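Local coordinates for protein DNA-(apurinic or apyrimidinic site) lyase (Xenopus laevis, PDB 6WCD) that cleaves DNA at abasic sites, weakly, and trims strands from their 3' ends during repair of oxidative and alkylation damage, using magnesium or manganese, at residues 21-26 with 50-55; 159-164 with 184-189; 163-168 with 212-217. All coordinates share one frame; numbering follows the deposited sequence. Where two conformers were deposited one is given.

Interaction 1 of 3, residues 21-26 with 50-55; sequences TLDSLD and EGYNSY. With EDO (1,2-ethanediol), chain E.
The end of helix 18-25 and the turn leading into strand 53-57 face each other with Leu22 and Tyr52 9.2 Å apart at their CA atoms, a gap that side chains bridge. Both belong to the DNase I-like fold of the catalytic domain, where the helix packs on the six-stranded sheet that has 53-57 as an outermost strand. With CG anti to its carbonyl carbon (chi1 -59°), Tyr52 turns its ring toward the helix, and Leu22 slides past in the opposite direction: CD1 of Leu22 sits over one ring face, a CH-pi contact 4.0 Å from the centroid of Tyr52 and 12° off the normal. A branched aliphatic suits this place, since Leu22 also packs on Phe71 and Ile30. At the ring's edge the phenol OH of Tyr52 donates to OD1 of Asp23 (2.8 Å), using the carboxylate's anti lone pair, while OD2 is held in a salt bridge by Lys19 one turn earlier. One water donates to both Leu22 O and Tyr52 OH. A phenylalanine in place of Tyr52 would probably leave Asp23 OD1 without its phenol donor and this water without its second acceptor. Another water donates to Asp23 OD1 and, at 2.8 Å, to Glu50 O.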
loop_
_atom_site.group_PDB
_atom_site.type_symbol
_atom_site.label_atom_id
_atom_site.label_comp_id
_atom_site.label_asym_id
_atom_site.label_seq_id
_atom_site.Cartn_x
_atom_site.Cartn_y
_atom_site.Cartn_z
ATOM N N THR A 21 -16.488 8.652 1.055
ATOM C CA THR A 21 -15.378 8.352 0.155
ATOM C C THR A 21 -15.139 6.862 0.036
ATOM O O THR A 21 -15.060 6.337 -1.088
ATOM C CB THR A 21 -14.138 9.074 0.678
ATOM O OG1 THR A 21 -14.393 10.487 0.627
ATOM C CG2 THR A 21 -12.878 8.708 -0.111
ATOM N N LEU A 22 -15.032 6.148 1.158
ATOM C CA LEU A 22 -14.728 4.723 1.070
ATOM C C LEU A 22 -15.847 3.965 0.370
ATOM O O LEU A 22 -15.586 3.133 -0.505
ATOM C CB LEU A 22 -14.482 4.109 2.462
ATOM C CG LEU A 22 -13.295 4.640 3.236
ATOM C CD1 LEU A 22 -13.254 3.950 4.606
ATOM C CD2 LEU A 22 -12.014 4.407 2.483
ATOM N N ASP A 23 -17.109 4.233 0.735
ATOM C CA ASP A 23 -18.211 3.534 0.066
ATOM C C ASP A 23 -18.166 3.750 -1.440
ATOM O O ASP A 23 -18.475 2.838 -2.215
ATOM C CB ASP A 23 -19.524 4.023 0.644
ATOM C CG ASP A 23 -19.795 3.515 2.083
ATOM O OD1 ASP A 23 -19.027 2.703 2.631
ATOM O OD2 ASP A 23 -20.820 3.929 2.680
ATOM N N SER A 24 -17.810 4.970 -1.883
ATOM C CA SER A 24 -17.813 5.310 -3.298
ATOM C C SER A 24 -16.766 4.528 -4.077
ATOM O O SER A 24 -16.910 4.342 -5.288
ATOM C CB SER A 24 -17.582 6.807 -3.491
ATOM O OG SER A 24 -16.214 7.172 -3.335
ATOM N N LEU A 25 -15.706 4.105 -3.412
ATOM C CA LEU A 25 -14.637 3.359 -4.057
ATOM C C LEU A 25 -15.032 1.914 -4.305
ATOM O O LEU A 25 -14.383 1.220 -5.116
ATOM C CB LEU A 25 -13.374 3.430 -3.220
ATOM C CG LEU A 25 -12.757 4.796 -3.102
ATOM C CD1 LEU A 25 -11.702 4.817 -2.037
ATOM C CD2 LEU A 25 -12.126 5.214 -4.438
ATOM N N ASP A 26 -16.073 1.425 -3.625
ATOM C CA ASP A 26 -16.729 0.129 -3.879
ATOM C C ASP A 26 -15.715 -1.023 -3.914
ATOM O O ASP A 26 -15.536 -1.691 -4.943
ATOM C CB ASP A 26 -17.527 0.158 -5.187
ATOM C CG ASP A 26 -18.442 -1.042 -5.349
ATOM O OD1 ASP A 26 -18.756 -1.705 -4.332
ATOM O OD2 ASP A 26 -18.820 -1.333 -6.494
ATOM N N GLU A 50 -17.950 3.527 10.006
ATOM C CA GLU A 50 -19.051 2.555 10.023
ATOM C C GLU A 50 -18.963 1.640 8.807
ATOM O O GLU A 50 -18.842 2.113 7.676
ATOM C CB GLU A 50 -20.392 3.274 10.022
ATOM C CG GLU A 50 -21.564 2.322 10.138
ATOM C CD GLU A 50 -22.898 3.026 9.935
ATOM O OE1 GLU A 50 -22.954 4.258 10.132
ATOM O OE2 GLU A 50 -23.879 2.347 9.561
ATOM N N GLY A 51 -19.071 0.325 9.045
ATOM C CA GLY A 51 -18.973 -0.638 7.980
ATOM C C GLY A 51 -17.582 -1.168 7.678
ATOM O O GLY A 51 -17.431 -2.026 6.792
ATOM N N TYR A 52 -16.556 -0.685 8.358
ATOM C CA TYR A 52 -15.207 -1.127 8.109
ATOM C C TYR A 52 -14.496 -1.392 9.419
ATOM O O TYR A 52 -14.826 -0.796 10.458
ATOM C CB TYR A 52 -14.364 -0.086 7.370
ATOM C CG TYR A 52 -14.938 0.295 6.016
ATOM C CD1 TYR A 52 -15.926 1.264 5.941
ATOM C CD2 TYR A 52 -14.553 -0.349 4.851
ATOM C CE1 TYR A 52 -16.506 1.623 4.708
ATOM C CE2 TYR A 52 -15.149 -0.001 3.595
ATOM C CZ TYR A 52 -16.110 0.974 3.571
ATOM O OH TYR A 52 -16.691 1.256 2.327
ATOM N N ASN A 53 -13.517 -2.296 9.372
ATOM C CA ASN A 53 -12.541 -2.451 10.439
ATOM C C ASN A 53 -11.202 -2.051 9.856
ATOM O O ASN A 53 -10.862 -2.453 8.731
ATOM C CB ASN A 53 -12.522 -3.855 11.060
ATOM C CG ASN A 53 -12.406 -5.011 10.083
ATOM O OD1 ASN A 53 -11.324 -5.625 9.943
ATOM N ND2 ASN A 53 -13.495 -5.348 9.423
ATOM N N SER A 54 -10.462 -1.209 10.570
ATOM C CA SER A 54 -9.284 -0.593 9.978
ATOM C C SER A 54 -8.034 -0.783 10.804
ATOM O O SER A 54 -8.082 -0.979 12.009
ATOM C CB SER A 54 -9.505 0.892 9.743
ATOM O OG SER A 54 -9.621 1.611 10.996
ATOM N N TYR A 55 -6.909 -0.657 10.099
ATOM C CA TYR A 55 -5.554 -0.969 10.579
ATOM C C TYR A 55 -4.631 0.124 10.085
ATOM O O TYR A 55 -4.407 0.254 8.890
ATOM C CB TYR A 55 -5.108 -2.360 10.084
ATOM C CG TYR A 55 -6.166 -3.392 10.422
ATOM C CD1 TYR A 55 -6.146 -4.050 11.657
ATOM C CD2 TYR A 55 -7.274 -3.585 9.582
ATOM C CE1 TYR A 55 -7.183 -4.884 12.060
ATOM C CE2 TYR A 55 -8.315 -4.396 9.970
ATOM C CZ TYR A 55 -8.260 -5.048 11.212
ATOM O OH TYR A 55 -9.285 -5.846 11.652
HETATM C C1 EDO E . -22.898 0.502 5.975
HETATM O O1 EDO E . -23.586 1.718 6.294
HETATM C C2 EDO E . -22.604 -0.261 7.263
HETATM O O2 EDO E . -22.328 -1.636 6.954
HETATM O O HOH W 1 -16.292 0.438 -0.478
HETATM O O HOH W 2 -19.935 1.819 5.112
#

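Interaction 2 of 3, residues 159-164 with 184-189; sequences RFYHLL and VNTSHR. With BU1 (1,4-butanediol), chain G.
Tyr161 reaches from helix 152-173 to the loop 184-189, where its phenol oxygen lies between Val184 and Thr186. The OH donates to the carbonyl O of Val184 in a short bond of 2.5 Å; the acceptor lies in the plane of the ring, at its edge, and the donor stands 21° out of the carbonyl plane. With the phenol proton committed there, the same oxygen could accept from Thr186, whose OG1 is 2.7 Å from Tyr161 OH. That threonine proton may go instead to the backbone O of Asn185, a second possible but weak acceptor. CG of Tyr161 is anti to its carbonyl carbon (chi1 -75°), which swings the ring's end nearer the loop than the direction of its CB would suggest. A tyrosine suits this buried place because its rigid ring spans the distance from the helix and ends in a group able both to give and to receive. Beside the bonds, CG1 of Val184 packs 4.1 Å from CE1 of Tyr161, a small apolar cover next to the polar end.

In the DNase I-like fold the loop after strand 177-181 holds the active-site residue Asp183, just before the segment, and Asn185, by similarity the transition-state stabiliser. The tyrosine thus bonds the backbone just before Asn185 and lies against the Thr186 side chain just after it, while Pro144 O accepts from Asn185 ND2. Farther out, Trp210 of helix 206-214 stacks with the Tyr161 ring, Lys157 bonds to Asn185 O, and Tyr274 OH bonds to Thr186 O. A bound 1,4-butanediol, hydrogen-bonded to Asn205 ND2, lies beside Thr186, its placement doubtful in detail.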
loop_
_atom_site.group_PDB
_atom_site.type_symbol
_atom_site.label_atom_id
_atom_site.label_comp_id
_atom_site.label_asym_id
_atom_site.label_seq_id
_atom_site.Cartn_x
_atom_site.Cartn_y
_atom_site.Cartn_z
ATOM N N ARG A 159 17.130 1.767 1.077
ATOM C CA ARG A 159 17.078 0.760 2.148
ATOM C C ARG A 159 15.669 0.323 2.457
ATOM O O ARG A 159 15.429 -0.855 2.730
ATOM C CB ARG A 159 17.798 1.301 3.367
ATOM C CG ARG A 159 19.308 1.517 3.132
ATOM C CD ARG A 159 20.030 0.232 2.964
ATOM N NE ARG A 159 20.255 -0.364 4.274
ATOM C CZ ARG A 159 21.044 -1.396 4.477
ATOM N NH1 ARG A 159 21.573 -2.024 3.439
ATOM N NH2 ARG A 159 21.304 -1.785 5.723
ATOM N N PHE A 160 14.688 1.230 2.348
ATOM C CA PHE A 160 13.289 0.853 2.513
ATOM C C PHE A 160 12.852 -0.134 1.447
ATOM O O PHE A 160 12.207 -1.120 1.748
ATOM C CB PHE A 160 12.424 2.107 2.496
ATOM C CG PHE A 160 10.999 1.876 2.851
ATOM C CD1 PHE A 160 10.053 1.574 1.886
ATOM C CD2 PHE A 160 10.578 1.972 4.162
ATOM C CE1 PHE A 160 8.704 1.357 2.247
ATOM C CE2 PHE A 160 9.240 1.751 4.520
ATOM C CZ PHE A 160 8.325 1.454 3.557
ATOM N N TYR A 161 13.233 0.125 0.188
ATOM C CA TYR A 161 12.960 -0.817 -0.876
ATOM C C TYR A 161 13.576 -2.186 -0.594
ATOM O O TYR A 161 12.915 -3.208 -0.817
ATOM C CB TYR A 161 13.528 -0.293 -2.172
ATOM C CG TYR A 161 12.789 0.832 -2.858
ATOM C CD1 TYR A 161 11.453 1.055 -2.681
ATOM C CD2 TYR A 161 13.453 1.604 -3.794
ATOM C CE1 TYR A 161 10.795 2.070 -3.403
ATOM C CE2 TYR A 161 12.791 2.610 -4.527
ATOM C CZ TYR A 161 11.456 2.811 -4.319
ATOM O OH TYR A 161 10.809 3.814 -5.098
ATOM N N HIS A 162 14.810 -2.207 -0.084
ATOM C CA HIS A 162 15.444 -3.498 0.175
ATOM C C HIS A 162 14.732 -4.216 1.310
ATOM O O HIS A 162 14.491 -5.431 1.228
ATOM C CB HIS A 162 16.917 -3.261 0.506
ATOM C CG HIS A 162 17.715 -4.508 0.695
ATOM N ND1 HIS A 162 17.754 -5.520 -0.237
ATOM C CD2 HIS A 162 18.558 -4.879 1.689
ATOM C CE1 HIS A 162 18.558 -6.481 0.192
ATOM N NE2 HIS A 162 19.056 -6.117 1.359
ATOM N N LEU A 163 14.324 -3.490 2.332
ATOM C CA LEU A 163 13.544 -4.123 3.404
ATOM C C LEU A 163 12.190 -4.639 2.911
ATOM O O LEU A 163 11.740 -5.731 3.311
ATOM C CB LEU A 163 13.353 -3.126 4.558
ATOM C CG LEU A 163 12.591 -3.622 5.807
ATOM C CD1 LEU A 163 13.394 -4.742 6.405
ATOM C CD2 LEU A 163 12.434 -2.443 6.783
ATOM N N LEU A 164 11.495 -3.864 2.104
ATOM C CA LEU A 164 10.223 -4.288 1.530
ATOM C C LEU A 164 10.381 -5.563 0.732
ATOM O O LEU A 164 9.593 -6.501 0.904
ATOM C CB LEU A 164 9.689 -3.159 0.657
ATOM C CG LEU A 164 8.463 -3.492 -0.197
ATOM C CD1 LEU A 164 7.277 -3.896 0.672
ATOM C CD2 LEU A 164 8.127 -2.248 -1.027
ATOM N N VAL A 184 4.768 3.611 -4.613
ATOM C CA VAL A 184 6.174 3.186 -4.682
ATOM C C VAL A 184 7.108 4.335 -4.981
ATOM O O VAL A 184 8.330 4.248 -4.726
ATOM C CB VAL A 184 6.229 2.037 -5.713
ATOM C CG1 VAL A 184 7.635 1.619 -6.019
ATOM C CG2 VAL A 184 5.438 0.849 -5.216
ATOM N N ASN A 185 6.611 5.462 -5.509
ATOM C CA ASN A 185 7.386 6.659 -5.737
ATOM C C ASN A 185 8.551 6.446 -6.710
ATOM O O ASN A 185 9.562 7.114 -6.640
ATOM C CB ASN A 185 7.899 7.236 -4.402
ATOM C CG ASN A 185 8.142 8.693 -4.474
ATOM O OD1 ASN A 185 7.508 9.396 -5.260
ATOM N ND2 ASN A 185 9.097 9.177 -3.680
ATOM N N THR A 186 8.378 5.514 -7.660
ATOM C CA THR A 186 9.252 5.341 -8.822
ATOM C C THR A 186 8.356 4.890 -9.971
ATOM O O THR A 186 7.498 4.014 -9.768
ATOM C CB THR A 186 10.296 4.263 -8.596
ATOM O OG1 THR A 186 11.231 4.674 -7.583
ATOM C CG2 THR A 186 11.112 4.029 -9.854
ATOM N N SER A 187 8.531 5.479 -11.169
ATOM C CA SER A 187 7.843 4.977 -12.335
ATOM C C SER A 187 8.750 3.963 -13.012
ATOM O O SER A 187 9.957 4.086 -12.999
ATOM C CB SER A 187 7.477 6.103 -13.292
ATOM O OG SER A 187 8.668 6.726 -13.725
ATOM N N HIS A 188 8.161 2.959 -13.640
ATOM C CA HIS A 188 8.976 1.826 -14.055
ATOM C C HIS A 188 9.602 1.983 -15.436
ATOM O O HIS A 188 10.840 1.889 -15.590
ATOM C CB HIS A 188 8.113 0.569 -13.994
ATOM C CG HIS A 188 8.861 -0.687 -14.253
ATOM N ND1 HIS A 188 8.232 -1.850 -14.673
ATOM C CD2 HIS A 188 10.189 -0.971 -14.205
ATOM C CE1 HIS A 188 9.143 -2.797 -14.860
ATOM N NE2 HIS A 188 10.337 -2.291 -14.580
ATOM N N ARG A 189 8.781 2.238 -16.452
ATOM C CA ARG A 189 9.207 2.281 -17.840
ATOM C C ARG A 189 8.804 3.593 -18.496
ATOM O O ARG A 189 8.016 4.356 -17.928
ATOM C CB ARG A 189 8.596 1.095 -18.611
ATOM C CG ARG A 189 9.193 -0.239 -18.113
ATOM C CD ARG A 189 9.413 -1.216 -19.208
ATOM N NE ARG A 189 9.951 -2.479 -18.700
ATOM C CZ ARG A 189 9.229 -3.577 -18.466
ATOM N NH1 ARG A 189 7.920 -3.591 -18.691
ATOM N NH2 ARG A 189 9.824 -4.671 -18.008
HETATM C C1 BU1 G . 12.706 7.592 -8.146
HETATM C C2 BU1 G . 13.683 6.432 -7.902
HETATM C C3 BU1 G . 14.479 6.592 -6.599
HETATM C C4 BU1 G . 15.991 6.584 -6.855
HETATM O O5 BU1 G . 12.516 7.770 -9.532
HETATM O O6 BU1 G . 16.593 7.521 -5.995
#

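Interaction 3 of 3, residues 163-168 with 212-217; sequences LLQTRA and NQFLGD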
loop_
_atom_site.group_PDB
_atom_site.type_symbol
_atom_site.label_atom_id
_atom_site.label_comp_id
_atom_site.label_asym_id
_atom_site.label_seq_id
_atom_site.Cartn_x
_atom_site.Cartn_y
_atom_site.Cartn_z
ATOM N N LEU A 163 14.324 -3.490 2.332
ATOM C CA LEU A 163 13.544 -4.123 3.404
ATOM C C LEU A 163 12.190 -4.639 2.911
ATOM O O LEU A 163 11.740 -5.731 3.311
ATOM C CB LEU A 163 13.353 -3.126 4.558
ATOM C CG LEU A 163 12.591 -3.622 5.807
ATOM C CD1 LEU A 163 13.394 -4.742 6.405
ATOM C CD2 LEU A 163 12.434 -2.443 6.783
ATOM N N LEU A 164 11.495 -3.864 2.104
ATOM C CA LEU A 164 10.223 -4.288 1.530
ATOM C C LEU A 164 10.381 -5.563 0.732
ATOM O O LEU A 164 9.593 -6.501 0.904
ATOM C CB LEU A 164 9.689 -3.159 0.657
ATOM C CG LEU A 164 8.463 -3.492 -0.197
ATOM C CD1 LEU A 164 7.277 -3.896 0.672
ATOM C CD2 LEU A 164 8.127 -2.248 -1.027
ATOM N N GLN A 165 11.402 -5.639 -0.126
ATOM C CA GLN A 165 11.642 -6.870 -0.879
ATOM C C GLN A 165 11.904 -8.037 0.045
ATOM O O GLN A 165 11.357 -9.152 -0.152
ATOM C CB GLN A 165 12.786 -6.664 -1.869
ATOM C CG GLN A 165 13.123 -7.889 -2.634
ATOM C CD GLN A 165 14.021 -7.621 -3.789
ATOM O OE1 GLN A 165 14.635 -6.566 -3.890
ATOM N NE2 GLN A 165 14.154 -8.624 -4.668
ATOM N N THR A 166 12.760 -7.832 1.032
ATOM C CA THR A 166 13.096 -8.907 1.962
ATOM C C THR A 166 11.839 -9.448 2.620
ATOM O O THR A 166 11.634 -10.662 2.717
ATOM C CB THR A 166 14.077 -8.386 3.007
ATOM O OG1 THR A 166 15.315 -8.025 2.379
ATOM C CG2 THR A 166 14.414 -9.484 4.025
ATOM N N ARG A 167 10.995 -8.561 3.123
ATOM C CA ARG A 167 9.822 -9.020 3.854
ATOM C C ARG A 167 8.823 -9.704 2.925
ATOM O O ARG A 167 8.260 -10.745 3.263
ATOM C CB ARG A 167 9.166 -7.846 4.578
ATOM C CG ARG A 167 7.944 -8.265 5.401
ATOM C CD ARG A 167 8.360 -9.165 6.557
ATOM N NE ARG A 167 7.252 -9.611 7.399
ATOM C CZ ARG A 167 6.666 -8.852 8.313
ATOM N NH1 ARG A 167 7.023 -7.606 8.476
ATOM N NH2 ARG A 167 5.676 -9.347 9.074
ATOM N N ALA A 168 8.538 -9.089 1.776
ATOM C CA ALA A 168 7.519 -9.621 0.874
ATOM C C ALA A 168 7.912 -10.987 0.359
ATOM O O ALA A 168 7.066 -11.898 0.287
ATOM C CB ALA A 168 7.305 -8.653 -0.269
ATOM N N ASN A 212 13.181 -3.081 -11.513
ATOM C CA ASN A 212 13.430 -3.980 -12.614
ATOM C C ASN A 212 13.721 -5.389 -12.127
ATOM O O ASN A 212 13.331 -6.360 -12.784
ATOM C CB ASN A 212 14.600 -3.500 -13.469
ATOM C CG ASN A 212 14.290 -2.269 -14.324
ATOM O OD1 ASN A 212 13.159 -2.010 -14.680
ATOM N ND2 ASN A 212 15.351 -1.530 -14.704
ATOM N N GLN A 213 14.486 -5.540 -11.036
ATOM C CA GLN A 213 14.781 -6.885 -10.555
ATOM C C GLN A 213 13.713 -7.426 -9.626
ATOM O O GLN A 213 13.615 -8.656 -9.474
ATOM C CB GLN A 213 16.164 -6.944 -9.881
ATOM C CG GLN A 213 16.349 -6.015 -8.723
ATOM C CD GLN A 213 15.820 -6.588 -7.421
ATOM O OE1 GLN A 213 16.041 -7.762 -7.088
ATOM N NE2 GLN A 213 15.152 -5.760 -6.676
ATOM N N PHE A 214 12.884 -6.563 -9.040
ATOM C CA PHE A 214 11.833 -7.025 -8.149
ATOM C C PHE A 214 10.654 -7.583 -8.947
ATOM O O PHE A 214 9.999 -8.566 -8.524
ATOM C CB PHE A 214 11.375 -5.854 -7.252
ATOM C CG PHE A 214 10.396 -6.239 -6.214
ATOM C CD1 PHE A 214 10.722 -7.165 -5.234
ATOM C CD2 PHE A 214 9.163 -5.665 -6.193
ATOM C CE1 PHE A 214 9.831 -7.539 -4.280
ATOM C CE2 PHE A 214 8.248 -6.030 -5.213
ATOM C CZ PHE A 214 8.604 -6.954 -4.265
ATOM N N LEU A 215 10.406 -7.008 -10.116
ATOM C CA LEU A 215 9.273 -7.390 -10.955
ATOM C C LEU A 215 9.706 -8.389 -12.008
ATOM O O LEU A 215 10.802 -8.298 -12.558
ATOM C CB LEU A 215 8.658 -6.171 -11.640
ATOM C CG LEU A 215 8.106 -5.102 -10.715
ATOM C CD1 LEU A 215 7.576 -3.944 -11.515
ATOM C CD2 LEU A 215 7.010 -5.656 -9.854
ATOM N N GLY A 216 8.821 -9.326 -12.294
ATOM C CA GLY A 216 8.991 -10.197 -13.415
ATOM C C GLY A 216 8.263 -9.692 -14.634
ATOM O O GLY A 216 7.427 -8.803 -14.588
ATOM N N ASP A 217 8.595 -10.262 -15.770
ATOM C CA ASP A 217 7.913 -9.917 -16.999
ATOM C C ASP A 217 6.992 -11.055 -17.402
ATOM O O ASP A 217 7.466 -12.183 -17.626
ATOM C CB ASP A 217 8.934 -9.635 -18.103
ATOM C CG ASP A 217 8.375 -8.744 -19.185
ATOM O OD1 ASP A 217 7.309 -9.089 -19.749
ATOM O OD2 ASP A 217 8.989 -7.687 -19.451
#
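Gln165 leaves helix 152-173 toward helix 206-214 and meets Phe214 and Gln213 from CB to its amide. Its CB lies 3.9 Å from CE1 of Phe214, and CG comes closer, 3.6 Å from CD1 of the same ring, approaching obliquely. These two methylenes give the phenylalanine an aliphatic neighbour, and the two side chains run past each other in opposite directions. With CG anti to the backbone N (chi1 178°) and the chain extended beyond it, the amide is carried past the ring to the neighbouring Gln213. CD still rests 3.6 Å from CD1 of Phe214, and NE2 lies in the ring plane at its edge.

This is helix-to-helix packing in the DNase I-like fold: the two helices lie against the sheet that holds strands 177-181 and 269-278, with polar residues toward solvent and Phe214 buried beneath. Phe214 stacks with Trp210 and Phe239 and touches Ile180 and Leu276 of those two strands.

At the tip the amides of Gln165 and Gln213 meet from opposite directions and exchange a pair of hydrogen bonds. OE1 of Gln165 accepts from NE2 of Gln213 at 2.9 Å, with the donor tilted from the carbonyl plane. In return NE2 of Gln165 donates to OE1 of Gln213 at 3.2 Å, in the carbonyl plane and on a lone pair. Glutamine suits both positions because each amide offers one donor and one acceptor side by side; the planes are nonetheless turned 39° apart. Each glutamine also has a partner within its own helix: NE2 of Gln165 bonds to Glu169 OE2, and NE2 of Gln213, bent back at chi2 (84°), donates to Trp210 O.

Interactions 2 and 3 are neighbours, their centres about 8 Å apart, and share Leu163 and Leu164 of helix 152-173. That helix directs Tyr161 to the loop 184-189 and Gln165, one turn on, to helix 206-214, whose Trp210 stacks with both Tyr161 and Phe214. The segments 184-189 and 212-217 also touch each other, with Arg189 NH2 and Asp217 OD2 3.4 Å apart in a long, weak ion pair. Interaction 1 lies on the opposite side of the chain's centre, its centre about 27 Å from that of interaction 2. Interaction 2 holds Asn185, whose side chain is about 9 Å from the bound magnesium ion; interactions 1 and 3 lie away from the known and predicted sites.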